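Flocculation protein FLO11 (Saccharomyces cerevisiae, PDB 4UYT) mediates homophilic cell-cell adhesion during flocculation, and also cell-substrate adhesion, invasive growth and biofilm formation, this chain being its N-terminal Flo11 adhesin domain. Local coordinates at residues A[41-47]-A[168-172]; A[61-65]-A[126-130]; A[64-70]-A[119-125]. All coordinates share one frame; numbering follows the deposited sequence.

Contact 1 (A[41-47]-A[168-172]); sequences WVQDNTY and WNIDC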
loop_
_atom_site.group_PDB
_atom_site.type_symbol
_atom_site.label_atom_id
_atom_site.label_comp_id
_atom_site.label_asym_id
_atom_site.label_seq_id
_atom_site.Cartn_x
_atom_site.Cartn_y
_atom_site.Cartn_z
ATOM N N TRP A 41 4.963 -4.157 -16.418
ATOM C CA TRP A 41 4.060 -3.506 -17.377
ATOM C C TRP A 41 3.212 -4.556 -18.065
ATOM O O TRP A 41 3.758 -5.535 -18.609
ATOM C CB TRP A 41 4.899 -2.754 -18.389
ATOM C CG TRP A 41 4.093 -2.044 -19.442
ATOM C CD1 TRP A 41 3.064 -1.176 -19.245
ATOM C CD2 TRP A 41 4.265 -2.174 -20.849
ATOM N NE1 TRP A 41 2.585 -0.769 -20.431
ATOM C CE2 TRP A 41 3.288 -1.351 -21.469
ATOM C CE3 TRP A 41 5.158 -2.905 -21.617
ATOM C CZ2 TRP A 41 3.241 -1.144 -22.841
ATOM C CZ3 TRP A 41 5.076 -2.702 -23.034
ATOM C CH2 TRP A 41 4.139 -1.844 -23.598
ATOM N N VAL A 42 1.896 -4.314 -18.090
ATOM C CA VAL A 42 0.943 -5.221 -18.714
ATOM C C VAL A 42 0.710 -4.793 -20.176
ATOM O O VAL A 42 1.003 -5.558 -21.103
ATOM C CB VAL A 42 -0.363 -5.319 -17.910
ATOM C CG1 VAL A 42 -1.248 -6.385 -18.512
ATOM C CG2 VAL A 42 -0.074 -5.574 -16.436
ATOM N N GLN A 43 0.173 -3.599 -20.351
ATOM C CA GLN A 43 -0.021 -2.946 -21.638
ATOM C C GLN A 43 -0.566 -1.548 -21.310
ATOM O O GLN A 43 -0.843 -1.234 -20.153
ATOM C CB GLN A 43 -0.947 -3.700 -22.579
ATOM C CG GLN A 43 -2.350 -3.878 -22.030
ATOM C CD GLN A 43 -3.282 -4.497 -23.033
ATOM O OE1 GLN A 43 -3.083 -5.619 -23.444
ATOM N NE2 GLN A 43 -4.301 -3.760 -23.461
ATOM N N ASP A 44 -0.749 -0.712 -22.322
ATOM C CA ASP A 44 -1.284 0.622 -22.098
ATOM C C ASP A 44 -0.416 1.311 -21.047
ATOM O O ASP A 44 0.824 1.299 -21.180
ATOM C CB ASP A 44 -2.784 0.560 -21.735
ATOM C CG ASP A 44 -3.633 -0.151 -22.793
ATOM O OD1 ASP A 44 -3.370 0.028 -24.002
ATOM O OD2 ASP A 44 -4.546 -0.904 -22.408
ATOM N N ASN A 45 -1.047 1.909 -20.053
ATOM C CA ASN A 45 -0.286 2.433 -18.879
ATOM C C ASN A 45 -0.615 1.666 -17.615
ATOM O O ASN A 45 -0.599 2.218 -16.507
ATOM C CB ASN A 45 -0.503 3.946 -18.676
ATOM C CG ASN A 45 0.135 4.705 -19.795
ATOM O OD1 ASN A 45 1.357 4.667 -19.937
ATOM N ND2 ASN A 45 -0.647 5.389 -20.587
ATOM N N THR A 46 -0.893 0.383 -17.810
ATOM C CA THR A 46 -1.315 -0.506 -16.757
ATOM C C THR A 46 -0.131 -1.355 -16.298
ATOM O O THR A 46 0.558 -1.976 -17.130
ATOM C CB THR A 46 -2.427 -1.411 -17.263
ATOM O OG1 THR A 46 -3.478 -0.585 -17.771
ATOM C CG2 THR A 46 -2.961 -2.278 -16.166
ATOM N N TYR A 47 0.074 -1.388 -14.977
ATOM C CA TYR A 47 1.171 -2.151 -14.362
ATOM C C TYR A 47 0.593 -3.019 -13.280
ATOM O O TYR A 47 -0.291 -2.608 -12.534
ATOM C CB TYR A 47 2.212 -1.198 -13.722
ATOM C CG TYR A 47 2.779 -0.227 -14.701
ATOM C CD1 TYR A 47 2.106 0.937 -15.044
ATOM C CD2 TYR A 47 4.012 -0.466 -15.298
ATOM C CE1 TYR A 47 2.616 1.796 -15.957
ATOM C CE2 TYR A 47 4.542 0.421 -16.207
ATOM C CZ TYR A 47 3.829 1.558 -16.539
ATOM O OH TYR A 47 4.366 2.428 -17.433
ATOM N N TRP A 168 8.744 4.303 -11.271
ATOM C CA TRP A 168 9.415 3.272 -12.055
ATOM C C TRP A 168 9.364 3.680 -13.536
ATOM O O TRP A 168 8.741 4.652 -13.922
ATOM C CB TRP A 168 8.772 1.918 -11.859
ATOM C CG TRP A 168 7.298 1.874 -12.104
ATOM C CD1 TRP A 168 6.654 1.812 -13.318
ATOM C CD2 TRP A 168 6.274 1.880 -11.122
ATOM N NE1 TRP A 168 5.290 1.790 -13.143
ATOM C CE2 TRP A 168 5.024 1.806 -11.806
ATOM C CE3 TRP A 168 6.274 1.897 -9.719
ATOM C CZ2 TRP A 168 3.811 1.700 -11.147
ATOM C CZ3 TRP A 168 5.071 1.800 -9.063
ATOM C CH2 TRP A 168 3.856 1.694 -9.777
ATOM N N ASN A 169 10.036 2.890 -14.359
ATOM C CA ASN A 169 10.147 3.207 -15.773
ATOM C C ASN A 169 8.818 3.007 -16.535
ATOM O O ASN A 169 8.160 1.976 -16.403
ATOM C CB ASN A 169 11.230 2.397 -16.451
ATOM C CG ASN A 169 12.618 2.974 -16.216
ATOM O OD1 ASN A 169 12.915 3.533 -15.156
ATOM N ND2 ASN A 169 13.484 2.822 -17.193
ATOM N N ILE A 170 8.520 3.960 -17.390
ATOM C CA ILE A 170 7.390 3.870 -18.317
ATOM C C ILE A 170 7.537 2.604 -19.155
ATOM O O ILE A 170 8.607 2.330 -19.726
ATOM C CB ILE A 170 7.328 5.124 -19.200
ATOM C CG1 ILE A 170 7.017 6.368 -18.361
ATOM C CG2 ILE A 170 6.296 4.962 -20.318
ATOM C CD1 ILE A 170 7.342 7.674 -19.056
ATOM N N ASP A 171 6.460 1.833 -19.213
ATOM C CA ASP A 171 6.357 0.565 -19.941
ATOM C C ASP A 171 7.404 -0.454 -19.463
ATOM O O ASP A 171 7.639 -1.474 -20.124
ATOM C CB ASP A 171 6.441 0.774 -21.444
ATOM C CG ASP A 171 5.384 1.728 -21.961
ATOM O OD1 ASP A 171 4.323 1.848 -21.286
ATOM O OD2 ASP A 171 5.612 2.371 -23.004
ATOM N N CYS A 172 8.013 -0.195 -18.290
ATOM C CA CYS A 172 9.136 -1.003 -17.838
ATOM C C CYS A 172 10.210 -1.192 -18.901
ATOM O O CYS A 172 10.878 -2.216 -18.948
ATOM C CB CYS A 172 8.727 -2.293 -17.199
ATOM S SG CYS A 172 7.751 -2.000 -15.677
HETATM O O HOH W 1 2.763 3.761 -22.080
#
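Trp168 brings the NE1 edge of its indole onto one face of Tyr47, an edge-to-face pair with planes 63° apart and ring centroids 4.5 Å apart (five-membered ring of Trp168). NE1 sits over the centre of the phenol ring, 3.4 Å from Tyr47 CD2; Trp41 CD1 covers the opposite face, so two indoles sandwich the phenol. Val114 of strand 113-115 packs against both Tyr47 and Trp168. Ile170 CA passes beside Tyr47 OH. The contact ties the 41-47 hairpin, which joins strands 32-43 and 46-55 of one antiparallel sheet, to the end of a strand in another sheet of this fibronectin type III-like domain. Asp171 N donates to Tyr47 OH at 2.8 Å and 164°. Trp41 CG is anti to its N (chi1 180°), which lays the indole along Asp171, whose CA makes a CH-pi contact 3.6 Å from the five-membered ring centroid. OD1 comes over that same face, while Trp41 NE1 donates to Asp44 O (2.8 Å), the acceptor near the indole plane but the donor above the carbonyl plane. A water 2.6 Å from Asp171 OD1 and 2.7 Å from Asn45 OD1 can bridge them, though it has more acceptors in reach than protons. Cys172, disulfide-bonded to Cys8, sets SG at the Tyr47 ring edge, 4.1 Å from CE2.

Contact 2 (A[61-65]-A[126-130]); sequences LKYLW and LQGSA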
loop_
_atom_site.group_PDB
_atom_site.type_symbol
_atom_site.label_atom_id
_atom_site.label_comp_id
_atom_site.label_asym_id
_atom_site.label_seq_id
_atom_site.Cartn_x
_atom_site.Cartn_y
_atom_site.Cartn_z
ATOM N N LEU A 61 -3.987 -12.546 13.287
ATOM C CA LEU A 61 -5.111 -12.416 12.366
ATOM C C LEU A 61 -6.479 -12.351 13.068
ATOM O O LEU A 61 -7.414 -11.766 12.544
ATOM C CB LEU A 61 -5.096 -13.567 11.350
ATOM C CG LEU A 61 -6.106 -13.481 10.196
ATOM C CD1 LEU A 61 -5.872 -12.255 9.327
ATOM C CD2 LEU A 61 -6.078 -14.745 9.337
ATOM N N LYS A 62 -6.595 -12.946 14.254
ATOM C CA LYS A 62 -7.880 -12.999 14.932
ATOM C C LYS A 62 -8.426 -11.615 15.261
ATOM O O LYS A 62 -9.645 -11.434 15.385
ATOM C CB LYS A 62 -7.795 -13.846 16.204
ATOM C CG LYS A 62 -7.102 -13.166 17.368
ATOM C CD LYS A 62 -6.808 -14.142 18.488
ATOM C CE LYS A 62 -6.237 -13.419 19.688
ATOM N NZ LYS A 62 -5.841 -14.389 20.746
ATOM N N TYR A 63 -7.543 -10.629 15.396
ATOM C CA TYR A 63 -7.983 -9.272 15.711
ATOM C C TYR A 63 -8.580 -8.529 14.511
ATOM O O TYR A 63 -9.193 -7.483 14.681
ATOM C CB TYR A 63 -6.815 -8.454 16.253
ATOM C CG TYR A 63 -6.227 -8.939 17.556
ATOM C CD1 TYR A 63 -6.875 -8.700 18.764
ATOM C CD2 TYR A 63 -5.035 -9.644 17.581
ATOM C CE1 TYR A 63 -6.342 -9.140 19.961
ATOM C CE2 TYR A 63 -4.498 -10.093 18.771
ATOM C CZ TYR A 63 -5.157 -9.835 19.958
ATOM O OH TYR A 63 -4.612 -10.288 21.134
ATOM N N LEU A 64 -8.364 -9.060 13.307
ATOM C CA LEU A 64 -8.754 -8.384 12.072
ATOM C C LEU A 64 -10.191 -8.678 11.641
ATOM O O LEU A 64 -10.612 -9.827 11.581
ATOM C CB LEU A 64 -7.803 -8.795 10.959
ATOM C CG LEU A 64 -7.948 -8.015 9.648
ATOM C CD1 LEU A 64 -7.480 -6.575 9.805
ATOM C CD2 LEU A 64 -7.165 -8.704 8.551
ATOM N N TRP A 65 -10.934 -7.620 11.305
ATOM C CA TRP A 65 -12.264 -7.750 10.703
ATOM C C TRP A 65 -12.202 -7.571 9.174
ATOM O O TRP A 65 -12.749 -8.379 8.429
ATOM C CB TRP A 65 -13.247 -6.769 11.354
ATOM C CG TRP A 65 -14.612 -6.815 10.776
ATOM C CD1 TRP A 65 -15.241 -5.810 10.119
ATOM C CD2 TRP A 65 -15.529 -7.918 10.796
ATOM N NE1 TRP A 65 -16.501 -6.209 9.723
ATOM C CE2 TRP A 65 -16.698 -7.504 10.122
ATOM C CE3 TRP A 65 -15.469 -9.219 11.293
ATOM C CZ2 TRP A 65 -17.815 -8.334 9.969
ATOM C CZ3 TRP A 65 -16.584 -10.044 11.141
ATOM C CH2 TRP A 65 -17.730 -9.598 10.468
ATOM N N LEU A 126 -10.938 -5.398 15.465
ATOM C CA LEU A 126 -11.847 -5.424 16.615
ATOM C C LEU A 126 -13.286 -5.052 16.272
ATOM O O LEU A 126 -14.026 -4.609 17.146
ATOM C CB LEU A 126 -11.355 -4.503 17.755
ATOM C CG LEU A 126 -10.042 -4.811 18.472
ATOM C CD1 LEU A 126 -9.965 -3.986 19.748
ATOM C CD2 LEU A 126 -9.902 -6.290 18.806
ATOM N N GLN A 127 -13.694 -5.241 15.026
ATOM C CA GLN A 127 -15.077 -5.044 14.623
ATOM C C GLN A 127 -15.676 -6.401 14.351
ATOM O O GLN A 127 -14.959 -7.402 14.257
ATOM C CB GLN A 127 -15.170 -4.143 13.389
ATOM C CG GLN A 127 -14.708 -2.709 13.633
ATOM C CD GLN A 127 -15.509 -1.982 14.703
ATOM O OE1 GLN A 127 -14.972 -1.162 15.450
ATOM N NE2 GLN A 127 -16.794 -2.283 14.787
ATOM N N GLY A 128 -16.998 -6.450 14.259
ATOM C CA GLY A 128 -17.672 -7.708 14.015
ATOM C C GLY A 128 -17.270 -8.724 15.065
ATOM O O GLY A 128 -17.143 -8.393 16.256
ATOM N N SER A 129 -17.031 -9.953 14.617
ATOM C CA SER A 129 -16.683 -11.037 15.517
ATOM C C SER A 129 -15.295 -10.875 16.127
ATOM O O SER A 129 -14.978 -11.526 17.106
ATOM C CB SER A 129 -16.805 -12.386 14.799
ATOM O OG SER A 129 -16.032 -12.421 13.617
ATOM N N ALA A 130 -14.463 -10.005 15.566
ATOM C CA ALA A 130 -13.143 -9.759 16.162
ATOM C C ALA A 130 -13.192 -8.909 17.430
ATOM O O ALA A 130 -12.214 -8.847 18.174
ATOM C CB ALA A 130 -12.224 -9.112 15.148
#
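Trp65 lays one face of its indole on the backbone of Gln127 and Gly128. Gly128 CA stands 3.7 Å from the centroid of the six-membered ring and only 6° off its normal, a CH-pi contact. The positive phi of this residue (55°) is one that glycine adopts readily, and the lack of a side chain lets the ring come close. Further along the same ring, Ser129 OG approaches at the edge, near the plane, 3.5 Å from CZ3. The Gln127 side chain crosses that of Trp65 at about a right angle, CB packing on CD1 at 3.7 Å, and the chain then bends at chi2 (-60°), carrying the amide away from the ring. Beside this aromatic patch, Leu126 N donates to Tyr63 O at 2.8 Å, nearly along the C=O axis. Ala130 CB fits against the backbone, 3.5 Å from both Lys62 O and Tyr63 O. The Leu126 side chain runs alongside Tyr63 in the same direction, its CD2 in the ring plane at the edge, 3.9 Å from CD1. The two segments lie at one end of an antiparallel sheet, just beyond the pairing of strands 64-70 and 120-125: a short 3-10 turn at 61-63 leads into the first strand, and the loop that follows the second lies against the Trp65 indole. Within that loop Ala130 N bonds to Gln127 O at 3.0 Å, holding the bend that presents Gly128 to the indole. Farther out, Tyr63 OH bonds to Ser136 OG and its ring meets Trp139 edge-to-face, while the Trp65 ring also meets that of Tyr84 and Leu126 packs on Trp137.

Contact 3 (A[64-70]-A[119-125]); sequences LWSLKII and FQIQFEY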
loop_
_atom_site.group_PDB
_atom_site.type_symbol
_atom_site.label_atom_id
_atom_site.label_comp_id
_atom_site.label_asym_id
_atom_site.label_seq_id
_atom_site.Cartn_x
_atom_site.Cartn_y
_atom_site.Cartn_z
ATOM N N LEU A 64 -8.364 -9.060 13.307
ATOM C CA LEU A 64 -8.754 -8.384 12.072
ATOM C C LEU A 64 -10.191 -8.678 11.641
ATOM O O LEU A 64 -10.612 -9.827 11.581
ATOM C CB LEU A 64 -7.803 -8.795 10.959
ATOM C CG LEU A 64 -7.948 -8.015 9.648
ATOM C CD1 LEU A 64 -7.480 -6.575 9.805
ATOM C CD2 LEU A 64 -7.165 -8.704 8.551
ATOM N N TRP A 65 -10.934 -7.620 11.305
ATOM C CA TRP A 65 -12.264 -7.750 10.703
ATOM C C TRP A 65 -12.202 -7.571 9.174
ATOM O O TRP A 65 -12.749 -8.379 8.429
ATOM C CB TRP A 65 -13.247 -6.769 11.354
ATOM C CG TRP A 65 -14.612 -6.815 10.776
ATOM C CD1 TRP A 65 -15.241 -5.810 10.119
ATOM C CD2 TRP A 65 -15.529 -7.918 10.796
ATOM N NE1 TRP A 65 -16.501 -6.209 9.723
ATOM C CE2 TRP A 65 -16.698 -7.504 10.122
ATOM C CE3 TRP A 65 -15.469 -9.219 11.293
ATOM C CZ2 TRP A 65 -17.815 -8.334 9.969
ATOM C CZ3 TRP A 65 -16.584 -10.044 11.141
ATOM C CH2 TRP A 65 -17.730 -9.598 10.468
ATOM N N SER A 66 -11.518 -6.531 8.715
ATOM C CA SER A 66 -11.436 -6.322 7.287
ATOM C C SER A 66 -10.200 -5.524 6.928
ATOM O O SER A 66 -9.680 -4.725 7.720
ATOM C CB SER A 66 -12.686 -5.608 6.778
ATOM O OG SER A 66 -12.757 -4.279 7.275
ATOM N N LEU A 67 -9.761 -5.743 5.698
ATOM C CA LEU A 67 -8.574 -5.093 5.155
ATOM C C LEU A 67 -8.805 -4.948 3.661
ATOM O O LEU A 67 -9.107 -5.925 2.977
ATOM C CB LEU A 67 -7.345 -5.952 5.442
ATOM C CG LEU A 67 -6.019 -5.375 4.957
ATOM C CD1 LEU A 67 -5.686 -4.091 5.678
ATOM C CD2 LEU A 67 -4.909 -6.391 5.147
ATOM N N LYS A 68 -8.665 -3.728 3.158
ATOM C CA LYS A 68 -8.840 -3.520 1.735
ATOM C C LYS A 68 -8.024 -2.346 1.303
ATOM O O LYS A 68 -7.785 -1.397 2.059
ATOM C CB LYS A 68 -10.292 -3.327 1.362
ATOM C CG LYS A 68 -11.016 -2.202 2.028
ATOM C CD LYS A 68 -12.426 -2.092 1.439
ATOM C CE LYS A 68 -13.287 -1.131 2.203
ATOM N NZ LYS A 68 -14.635 -1.122 1.570
ATOM N N ILE A 69 -7.611 -2.415 0.054
ATOM C CA ILE A 69 -6.946 -1.315 -0.607
ATOM C C ILE A 69 -8.059 -0.505 -1.289
ATOM O O ILE A 69 -8.927 -1.065 -1.971
ATOM C CB ILE A 69 -5.918 -1.809 -1.632
ATOM C CG1 ILE A 69 -5.049 -2.911 -1.065
ATOM C CG2 ILE A 69 -5.105 -0.644 -2.125
ATOM C CD1 ILE A 69 -3.996 -3.438 -1.993
ATOM N N ILE A 70 -8.054 0.802 -1.072
ATOM C CA ILE A 70 -9.060 1.682 -1.631
ATOM C C ILE A 70 -8.399 2.844 -2.338
ATOM O O ILE A 70 -7.202 3.112 -2.183
ATOM C CB ILE A 70 -10.007 2.214 -0.526
ATOM C CG1 ILE A 70 -9.256 2.992 0.570
ATOM C CG2 ILE A 70 -10.820 1.069 0.063
ATOM C CD1 ILE A 70 -10.157 3.655 1.583
ATOM N N PHE A 119 -2.800 5.470 -3.103
ATOM C CA PHE A 119 -3.942 4.716 -2.637
ATOM C C PHE A 119 -3.893 4.697 -1.114
ATOM O O PHE A 119 -2.960 5.196 -0.489
ATOM C CB PHE A 119 -3.965 3.294 -3.257
ATOM C CG PHE A 119 -2.706 2.494 -2.997
ATOM C CD1 PHE A 119 -2.538 1.797 -1.829
ATOM C CD2 PHE A 119 -1.688 2.441 -3.932
ATOM C CE1 PHE A 119 -1.371 1.079 -1.581
ATOM C CE2 PHE A 119 -0.525 1.721 -3.708
ATOM C CZ PHE A 119 -0.389 1.038 -2.522
ATOM N N GLN A 120 -4.915 4.086 -0.527
ATOM C CA GLN A 120 -4.968 3.897 0.908
ATOM C C GLN A 120 -5.242 2.452 1.211
ATOM O O GLN A 120 -5.794 1.712 0.392
ATOM C CB GLN A 120 -6.021 4.795 1.559
ATOM C CG GLN A 120 -5.870 6.261 1.197
ATOM C CD GLN A 120 -6.474 6.566 -0.152
ATOM O OE1 GLN A 120 -7.604 6.176 -0.424
ATOM N NE2 GLN A 120 -5.716 7.246 -1.021
ATOM N N ILE A 121 -4.852 2.058 2.415
ATOM C CA ILE A 121 -5.164 0.750 2.932
ATOM C C ILE A 121 -6.011 0.950 4.184
ATOM O O ILE A 121 -5.570 1.618 5.134
ATOM C CB ILE A 121 -3.902 -0.086 3.212
ATOM C CG1 ILE A 121 -2.996 -0.141 1.970
ATOM C CG2 ILE A 121 -4.317 -1.480 3.662
ATOM C CD1 ILE A 121 -1.768 -1.004 2.141
ATOM N N GLN A 122 -7.222 0.391 4.151
ATOM C CA GLN A 122 -8.197 0.570 5.209
ATOM C C GLN A 122 -8.170 -0.681 6.067
ATOM O O GLN A 122 -8.502 -1.781 5.609
ATOM C CB GLN A 122 -9.574 0.795 4.595
ATOM C CG GLN A 122 -10.715 0.975 5.571
ATOM C CD GLN A 122 -12.053 0.976 4.856
ATOM O OE1 GLN A 122 -12.283 1.763 3.951
ATOM N NE2 GLN A 122 -12.921 0.059 5.235
ATOM N N PHE A 123 -7.807 -0.473 7.337
ATOM C CA PHE A 123 -7.762 -1.533 8.331
ATOM C C PHE A 123 -8.955 -1.375 9.275
ATOM O O PHE A 123 -9.240 -0.273 9.759
ATOM C CB PHE A 123 -6.514 -1.391 9.198
ATOM C CG PHE A 123 -5.200 -1.710 8.514
ATOM C CD1 PHE A 123 -4.621 -0.813 7.629
ATOM C CD2 PHE A 123 -4.508 -2.870 8.821
ATOM C CE1 PHE A 123 -3.405 -1.104 7.032
ATOM C CE2 PHE A 123 -3.270 -3.144 8.262
ATOM C CZ PHE A 123 -2.713 -2.254 7.378
ATOM N N GLU A 124 -9.601 -2.487 9.581
ATOM C CA GLU A 124 -10.586 -2.520 10.652
ATOM C C GLU A 124 -10.241 -3.701 11.527
ATOM O O GLU A 124 -10.447 -4.854 11.148
ATOM C CB GLU A 124 -12.020 -2.671 10.116
ATOM C CG GLU A 124 -12.536 -1.490 9.318
ATOM C CD GLU A 124 -13.962 -1.680 8.803
ATOM O OE1 GLU A 124 -14.592 -2.734 9.049
ATOM O OE2 GLU A 124 -14.456 -0.757 8.127
ATOM N N TYR A 125 -9.768 -3.393 12.732
ATOM C CA TYR A 125 -9.564 -4.380 13.766
ATOM C C TYR A 125 -10.678 -4.283 14.805
ATOM O O TYR A 125 -11.295 -3.233 15.000
ATOM C CB TYR A 125 -8.239 -4.130 14.476
ATOM C CG TYR A 125 -6.979 -4.322 13.647
ATOM C CD1 TYR A 125 -6.400 -5.581 13.528
ATOM C CD2 TYR A 125 -6.296 -3.238 13.097
ATOM C CE1 TYR A 125 -5.212 -5.781 12.835
ATOM C CE2 TYR A 125 -5.099 -3.424 12.421
ATOM C CZ TYR A 125 -4.548 -4.693 12.292
ATOM O OH TYR A 125 -3.338 -4.924 11.664
HETATM O O HOH W 2 -16.506 -4.123 7.093
HETATM O O HOH W 3 -11.334 -2.532 5.681
HETATM O O HOH W 4 -14.334 2.014 2.092
#
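Leu67 and Phe123 sit opposite each other in a non-hydrogen-bonded pair, with Leu67 CD1 over the centre of the phenyl ring, 3.5 Å from its centroid. CG of Leu67 lies opposite the backbone N (chi1 -179°), which swings CD1 across to the partner strand, where it also meets Ile121 CG2 at 3.6 Å. Leu64 repeats this less centrally, its CD1 offset over the Tyr125 ring, and at the other end Ile69 CG2 packs on Phe119 CD1. The opposite face, of Ser66, Lys68, Ile70, Gln120, Gln122 and Glu124, is mainly polar, with Ile70 the exception. Lys68, extended beyond CG, runs beside Gln122 in the same direction, with CE 3.3 Å from the amide NE2; a water donates to Gln122 OE1 and weakly accepts from Lys68 NZ. Ile70 CD1 ends 3.7 Å from Gln122 OE1. Trp65 N and Ser66 N both donate to Glu124 O, at 2.8 and 3.1 Å, a classic beta bulge. Glu124, extended beyond CG, aligns its carboxylate with the Trp65 indole (planes 5° apart), so that OE1 lies in the ring plane, 3.3 Å from CD1. Ser66 OG approaches OE1 weakly, and a water meets Ser66 OG and Gln122 O. Strands 64-70 and 120-125, flanked by 79-83 and 143-147, are interior strands of an antiparallel sheet, bonded at Ser66-Glu124, Lys68-Gln122 and Ile70-Gln120. Apolar contact seals the core face, joined by Phe97, Phe101 and Phe144, whereas the other carries polar groups bridged by water, and Lys68 NZ and Glu124 OE2, 6.6 Å apart, may attract each other at long range.

Contacts 2 and 3 share Leu64 and Trp65 and touch at Tyr63 and Tyr125: contact 3 is the central strand pairing, contact 2 its continuation into turns at one end of the same sheet. Contact 1 lies across the centre of the chain, about 37 Å from contact 2 and 26 Å from contact 3 between centres, and uses two other sheets. Contact 3 has the larger share of buried residues, eight of fourteen, with an apolar face inside and a water-bridged one outside. The end contacts are less regular and nearer the surface, each with one direct hydrogen bond between its segments and tryptophan packed on backbone; contact 1 adds a disulfide-bonded cysteine and a bridging water.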